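Local coordinates for putative ATP/GTP binding protein (Burkholderia pseudomallei, PDB 3EIT) that deamidates a glutamine side chain of host NEDD8 to glutamate, switching off cullin-RING ubiquitin ligases and thereby blocking the host cell cycle, at residues M225-Q230 / D248-H253; S54-W59 / E74-I79. All blocks are in the same frame, centred on the assembly; numbering follows the deposited sequence.

The two contacts illustrate how short segments join neighbouring elements in different regions of one enzyme. Contact 2 (54-59 with 74-79) closes first along the chain, and contact 1 (225-230 with 248-253) follows it in series. They lie on opposite sides of the chain's centre, with centres 38 Å apart and nearest atoms about 23 Å apart, so neither touches the other. Contact 1 is the one closer to the probable catalytic residues: the side chain of Leu-252 lies about 8 Å from that of His-164 and about 12 Å from that of Gln-184. Contact 2 lies away from these sites and joins two helices of the N-terminal part.

Contact 1 of 2, residues M225-Q230 / D248-H253; sequences MPDDVQ and DIKKLH
Ile-249 sets its CG1 between its own backbone N and carbonyl carbon (chi1 43°), which sends its two branches to different partners: CD1 goes to Asp-227, and CG2 to Gln-230. Asp-227 in turn holds CG beside its backbone N (chi1 -65°), placing the carboxylate against the isoleucine tip, with CD1 of Ile-249 3.6 Å from CG of Asp-227. The two side chains meet at about a right angle, as do those of Ile-249 and Gln-230, where CG2 of the isoleucine rests 3.6 Å from CB of the glutamine.

Topologically this is the first turn of helix 227-238 packed against a 3-10 turn, residues 249-251, in the loop that leads to strand 258-265. Pro-226 occupies the N-cap position, and its O receives the backbone N of Gln-230 at 3.0 Å. Ile-249 also leans on Thr-231 and Leu-234, one and two turns on from Asp-227.

Beyond CG the Gln-230 chain runs extended, and its amide passes obliquely by Leu-252, with OE1 of Gln-230 3.7 Å from CD1 of the leucine. The other end of this buried amide, NE2, is bonded to the carbonyl of Phe-222, a residue that the side chain of Leu-252 also touches. At the outer margin, the bent chain of Lys-250 brings NZ to 3.7 Å from OD2 of Asp-227, a long salt bridge.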
loop_
_atom_site.group_PDB
_atom_site.type_symbol
_atom_site.label_atom_id
_atom_site.label_comp_id
_atom_site.label_asym_id
_atom_site.label_seq_id
_atom_site.Cartn_x
_atom_site.Cartn_y
_atom_site.Cartn_z
HETATM N N MSE A 225 -1.807 16.507 19.229
HETATM C CA MSE A 225 -2.481 15.632 20.189
HETATM C C MSE A 225 -1.496 15.084 21.227
HETATM O O MSE A 225 -0.319 14.891 20.922
HETATM C CB MSE A 225 -3.192 14.479 19.470
HETATM C CG MSE A 225 -4.434 14.879 18.666
HETATM SE SE MSE A 225 -5.846 15.701 19.743
HETATM C CE MSE A 225 -7.323 15.560 18.465
ATOM N N PRO A 226 -1.964 14.858 22.472
ATOM C CA PRO A 226 -1.110 14.282 23.509
ATOM C C PRO A 226 -0.484 12.950 23.107
ATOM O O PRO A 226 -1.092 12.177 22.375
ATOM C CB PRO A 226 -2.069 14.098 24.682
ATOM C CG PRO A 226 -3.093 15.151 24.479
ATOM C CD PRO A 226 -3.303 15.173 23.001
ATOM N N ASP A 227 0.726 12.702 23.606
ATOM C CA ASP A 227 1.541 11.546 23.227
ATOM C C ASP A 227 0.772 10.231 23.241
ATOM O O ASP A 227 0.922 9.412 22.326
ATOM C CB ASP A 227 2.776 11.432 24.137
ATOM C CG ASP A 227 3.740 12.612 23.986
ATOM O OD1 ASP A 227 3.601 13.406 23.022
ATOM O OD2 ASP A 227 4.645 12.739 24.841
ATOM N N ASP A 228 -0.054 10.036 24.266
ATOM C CA ASP A 228 -0.809 8.798 24.405
ATOM C C ASP A 228 -1.984 8.689 23.437
ATOM O O ASP A 228 -2.321 7.593 22.997
ATOM C CB ASP A 228 -1.239 8.567 25.859
ATOM C CG ASP A 228 -0.125 7.944 26.708
ATOM O OD1 ASP A 228 -0.402 7.495 27.840
ATOM O OD2 ASP A 228 1.037 7.896 26.246
ATOM N N VAL A 229 -2.584 9.821 23.087
ATOM C CA VAL A 229 -3.634 9.847 22.075
ATOM C C VAL A 229 -3.042 9.445 20.731
ATOM O O VAL A 229 -3.571 8.572 20.054
ATOM C CB VAL A 229 -4.314 11.232 21.983
ATOM C CG1 VAL A 229 -5.348 11.255 20.871
ATOM C CG2 VAL A 229 -4.959 11.588 23.306
ATOM N N GLN A 230 -1.927 10.069 20.371
ATOM C CA GLN A 230 -1.225 9.777 19.117
ATOM C C GLN A 230 -0.820 8.304 19.052
ATOM O O GLN A 230 -1.232 7.566 18.155
ATOM C CB GLN A 230 0.004 10.680 18.969
ATOM C CG GLN A 230 -0.303 12.117 18.549
ATOM C CD GLN A 230 0.927 13.021 18.552
ATOM O OE1 GLN A 230 1.950 12.701 19.158
ATOM N NE2 GLN A 230 0.825 14.161 17.878
ATOM N N ASP A 248 6.426 4.756 18.306
ATOM C CA ASP A 248 7.371 5.738 18.835
ATOM C C ASP A 248 7.098 7.124 18.251
ATOM O O ASP A 248 7.695 7.515 17.253
ATOM C CB ASP A 248 8.808 5.284 18.556
ATOM C CG ASP A 248 9.844 6.085 19.327
ATOM O OD1 ASP A 248 9.470 6.818 20.273
ATOM O OD2 ASP A 248 11.047 5.976 18.989
ATOM N N ILE A 249 6.190 7.864 18.886
ATOM C CA ILE A 249 5.759 9.175 18.386
ATOM C C ILE A 249 6.866 10.227 18.400
ATOM O O ILE A 249 6.704 11.319 17.854
ATOM C CB ILE A 249 4.517 9.717 19.136
ATOM C CG1 ILE A 249 4.633 9.489 20.647
ATOM C CG2 ILE A 249 3.253 9.094 18.586
ATOM C CD1 ILE A 249 5.261 10.638 21.387
ATOM N N LYS A 250 7.987 9.889 19.029
ATOM C CA LYS A 250 9.165 10.739 18.991
ATOM C C LYS A 250 9.806 10.735 17.597
ATOM O O LYS A 250 10.639 11.587 17.291
ATOM C CB LYS A 250 10.166 10.339 20.092
ATOM C CG LYS A 250 10.216 11.278 21.313
ATOM C CD LYS A 250 8.832 11.730 21.810
ATOM C CE LYS A 250 8.911 13.053 22.594
ATOM N NZ LYS A 250 7.577 13.714 22.755
ATOM N N LYS A 251 9.397 9.785 16.757
ATOM C CA LYS A 251 9.870 9.708 15.371
ATOM C C LYS A 251 8.941 10.411 14.371
ATOM O O LYS A 251 9.258 10.477 13.183
ATOM C CB LYS A 251 10.101 8.251 14.944
ATOM C CG LYS A 251 11.052 7.457 15.833
ATOM C CD LYS A 251 12.516 7.832 15.632
ATOM C CE LYS A 251 13.191 6.933 14.604
ATOM N NZ LYS A 251 14.682 7.007 14.693
ATOM N N LEU A 252 7.806 10.927 14.851
ATOM C CA LEU A 252 6.882 11.720 14.028
ATOM C C LEU A 252 7.534 13.003 13.527
ATOM O O LEU A 252 8.271 13.658 14.269
ATOM C CB LEU A 252 5.619 12.096 14.818
ATOM C CG LEU A 252 4.544 11.068 15.182
ATOM C CD1 LEU A 252 3.389 11.765 15.900
ATOM C CD2 LEU A 252 4.022 10.317 13.959
ATOM N N HIS A 253 7.272 13.358 12.271
ATOM C CA HIS A 253 7.664 14.675 11.759
ATOM C C HIS A 253 6.469 15.606 11.941
ATOM O O HIS A 253 5.576 15.666 11.098
ATOM C CB HIS A 253 8.138 14.628 10.299
ATOM C CG HIS A 253 8.296 15.984 9.676
ATOM N ND1 HIS A 253 9.288 16.868 10.050
ATOM C CD2 HIS A 253 7.572 16.618 8.720
ATOM C CE1 HIS A 253 9.172 17.983 9.351
ATOM N NE2 HIS A 253 8.138 17.859 8.537
#

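Contact 2 of 2, residues S54-W59 / E74-I79; sequences SNRVMW and EIKNAI
Arg-56 reaches out from helix 52-59 and brings its distal half against Lys-76 and Ile-79 of helix 72-85. Its CG stands beside the backbone N (chi1 -62°) and the chain bends at chi2 (-140°), carrying the guanidinium toward Lys-76. The approach is oblique on both counts: NH1 of Arg-56 comes 3.5 Å from CD of Lys-76, while NE of Arg-56 sits 3.7 Å from CD1 of Ile-79.

Ile-75 fills the space nearer the backbone of helix 52-59. Its CD1 lies 4.0 Å from the carbonyl O of Arg-56 and 4.3 Å from CG2 of Val-57, the latter a purely apolar touch. Lys-76 and Ile-79 thus receive the end of Arg-56, while Ile-75 packs at its base and against Val-57. The helix segments cross almost perpendicularly, at 86°, with axes 10.6 Å apart at closest approach, a separation bridged by side chains rather than by intimate backbone packing. Pro-101, from the loop before helix 111-121, covers Ile-79 as well.

No hydrogen bond links the two segments directly; the polar ends are tied through a third residue. OE1 of Glu-52 forms salt bridges with both NH1 of Arg-56 and NZ of Lys-76, while NH2 of Arg-56 is bonded to the carbonyl of Phe-102. NH1 of Arg-56 and NZ of Lys-76 lie 4.7 Å apart, and the shared carboxylate probably offsets these two like charges and so lets the guanidinium lie against the methylenes of Lys-76.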
loop_
_atom_site.group_PDB
_atom_site.type_symbol
_atom_site.label_atom_id
_atom_site.label_comp_id
_atom_site.label_asym_id
_atom_site.label_seq_id
_atom_site.Cartn_x
_atom_site.Cartn_y
_atom_site.Cartn_z
ATOM N N SER A 54 5.346 -13.814 -10.017
ATOM C CA SER A 54 4.267 -13.068 -9.384
ATOM C C SER A 54 4.839 -11.902 -8.596
ATOM O O SER A 54 4.274 -10.804 -8.614
ATOM C CB SER A 54 3.403 -13.970 -8.489
ATOM O OG SER A 54 2.613 -14.859 -9.267
ATOM N N ASN A 55 5.969 -12.143 -7.935
ATOM C CA ASN A 55 6.615 -11.122 -7.116
ATOM C C ASN A 55 7.111 -9.966 -7.977
ATOM O O ASN A 55 6.933 -8.796 -7.618
ATOM C CB ASN A 55 7.755 -11.730 -6.301
ATOM C CG ASN A 55 8.285 -10.788 -5.244
ATOM O OD1 ASN A 55 9.093 -9.912 -5.528
ATOM N ND2 ASN A 55 7.847 -10.981 -4.005
ATOM N N ARG A 56 7.701 -10.299 -9.125
ATOM C CA ARG A 56 8.239 -9.289 -10.039
ATOM C C ARG A 56 7.159 -8.412 -10.659
ATOM O O ARG A 56 7.336 -7.206 -10.780
ATOM C CB ARG A 56 9.082 -9.936 -11.140
ATOM C CG ARG A 56 10.281 -10.659 -10.604
ATOM C CD ARG A 56 11.477 -10.450 -11.478
ATOM N NE ARG A 56 12.650 -11.070 -10.883
ATOM C CZ ARG A 56 13.113 -12.261 -11.229
ATOM N NH1 ARG A 56 12.497 -12.949 -12.178
ATOM N NH2 ARG A 56 14.200 -12.753 -10.642
ATOM N N VAL A 57 6.053 -9.025 -11.064
ATOM C CA VAL A 57 4.948 -8.296 -11.667
ATOM C C VAL A 57 4.228 -7.453 -10.616
ATOM O O VAL A 57 3.770 -6.353 -10.903
ATOM C CB VAL A 57 3.973 -9.259 -12.426
ATOM C CG1 VAL A 57 2.562 -8.692 -12.524
ATOM C CG2 VAL A 57 4.527 -9.585 -13.815
HETATM N N MSE A 58 4.149 -7.969 -9.393
HETATM C CA MSE A 58 3.488 -7.248 -8.312
HETATM C C MSE A 58 4.220 -5.958 -7.935
HETATM O O MSE A 58 3.581 -4.919 -7.789
HETATM C CB MSE A 58 3.308 -8.134 -7.073
HETATM C CG MSE A 58 2.377 -7.511 -6.028
HETATM SE SE MSE A 58 0.546 -7.320 -6.689
HETATM C CE MSE A 58 0.283 -5.423 -6.324
ATOM N N TRP A 59 5.547 -6.035 -7.804
ATOM C CA TRP A 59 6.331 -4.983 -7.160
ATOM C C TRP A 59 7.302 -4.236 -8.088
ATOM O O TRP A 59 8.240 -3.572 -7.621
ATOM C CB TRP A 59 7.081 -5.526 -5.927
ATOM C CG TRP A 59 6.236 -6.292 -4.917
ATOM C CD1 TRP A 59 6.505 -7.532 -4.404
ATOM C CD2 TRP A 59 5.005 -5.865 -4.301
ATOM N NE1 TRP A 59 5.528 -7.902 -3.516
ATOM C CE2 TRP A 59 4.596 -6.901 -3.430
ATOM C CE3 TRP A 59 4.210 -4.710 -4.402
ATOM C CZ2 TRP A 59 3.420 -6.819 -2.664
ATOM C CZ3 TRP A 59 3.037 -4.630 -3.641
ATOM C CH2 TRP A 59 2.657 -5.682 -2.785
ATOM N N GLU A 74 10.147 -9.987 -19.557
ATOM C CA GLU A 74 10.638 -8.650 -19.937
ATOM C C GLU A 74 11.372 -8.000 -18.774
ATOM O O GLU A 74 12.466 -7.460 -18.949
ATOM C CB GLU A 74 9.507 -7.724 -20.405
ATOM C CG GLU A 74 9.991 -6.336 -20.916
ATOM C CD GLU A 74 9.683 -5.141 -19.977
ATOM O OE1 GLU A 74 8.957 -4.220 -20.429
ATOM O OE2 GLU A 74 10.168 -5.098 -18.815
ATOM N N ILE A 75 10.754 -8.056 -17.593
ATOM C CA ILE A 75 11.361 -7.558 -16.367
ATOM C C ILE A 75 12.647 -8.320 -16.036
ATOM O O ILE A 75 13.635 -7.713 -15.657
ATOM C CB ILE A 75 10.361 -7.565 -15.188
ATOM C CG1 ILE A 75 9.153 -6.688 -15.526
ATOM C CG2 ILE A 75 11.027 -7.045 -13.924
ATOM C CD1 ILE A 75 7.866 -7.031 -14.769
ATOM N N LYS A 76 12.646 -9.639 -16.201
ATOM C CA LYS A 76 13.842 -10.435 -15.921
ATOM C C LYS A 76 14.985 -10.097 -16.873
ATOM O O LYS A 76 16.147 -10.013 -16.454
ATOM C CB LYS A 76 13.535 -11.941 -15.929
ATOM C CG LYS A 76 14.763 -12.843 -15.783
ATOM C CD LYS A 76 14.553 -13.940 -14.766
ATOM C CE LYS A 76 15.674 -14.979 -14.831
ATOM N NZ LYS A 76 15.357 -16.165 -13.971
ATOM N N ASN A 77 14.657 -9.890 -18.148
ATOM C CA ASN A 77 15.659 -9.461 -19.118
ATOM C C ASN A 77 16.233 -8.112 -18.747
ATOM O O ASN A 77 17.444 -7.917 -18.810
ATOM C CB ASN A 77 15.102 -9.451 -20.540
ATOM C CG ASN A 77 15.102 -10.840 -21.177
ATOM O OD1 ASN A 77 15.199 -11.864 -20.487
ATOM N ND2 ASN A 77 14.993 -10.878 -22.503
ATOM N N ALA A 78 15.356 -7.198 -18.331
ATOM C CA ALA A 78 15.761 -5.871 -17.874
ATOM C C ALA A 78 16.774 -5.942 -16.724
ATOM O O ALA A 78 17.783 -5.229 -16.742
ATOM C CB ALA A 78 14.546 -5.027 -17.497
ATOM N N ILE A 79 16.530 -6.815 -15.747
ATOM C CA ILE A 79 17.485 -7.018 -14.656
ATOM C C ILE A 79 18.823 -7.579 -15.180
ATOM O O ILE A 79 19.893 -7.051 -14.842
ATOM C CB ILE A 79 16.928 -7.917 -13.513
ATOM C CG1 ILE A 79 15.610 -7.355 -12.963
ATOM C CG2 ILE A 79 17.961 -8.048 -12.390
ATOM C CD1 ILE A 79 14.709 -8.379 -12.298
#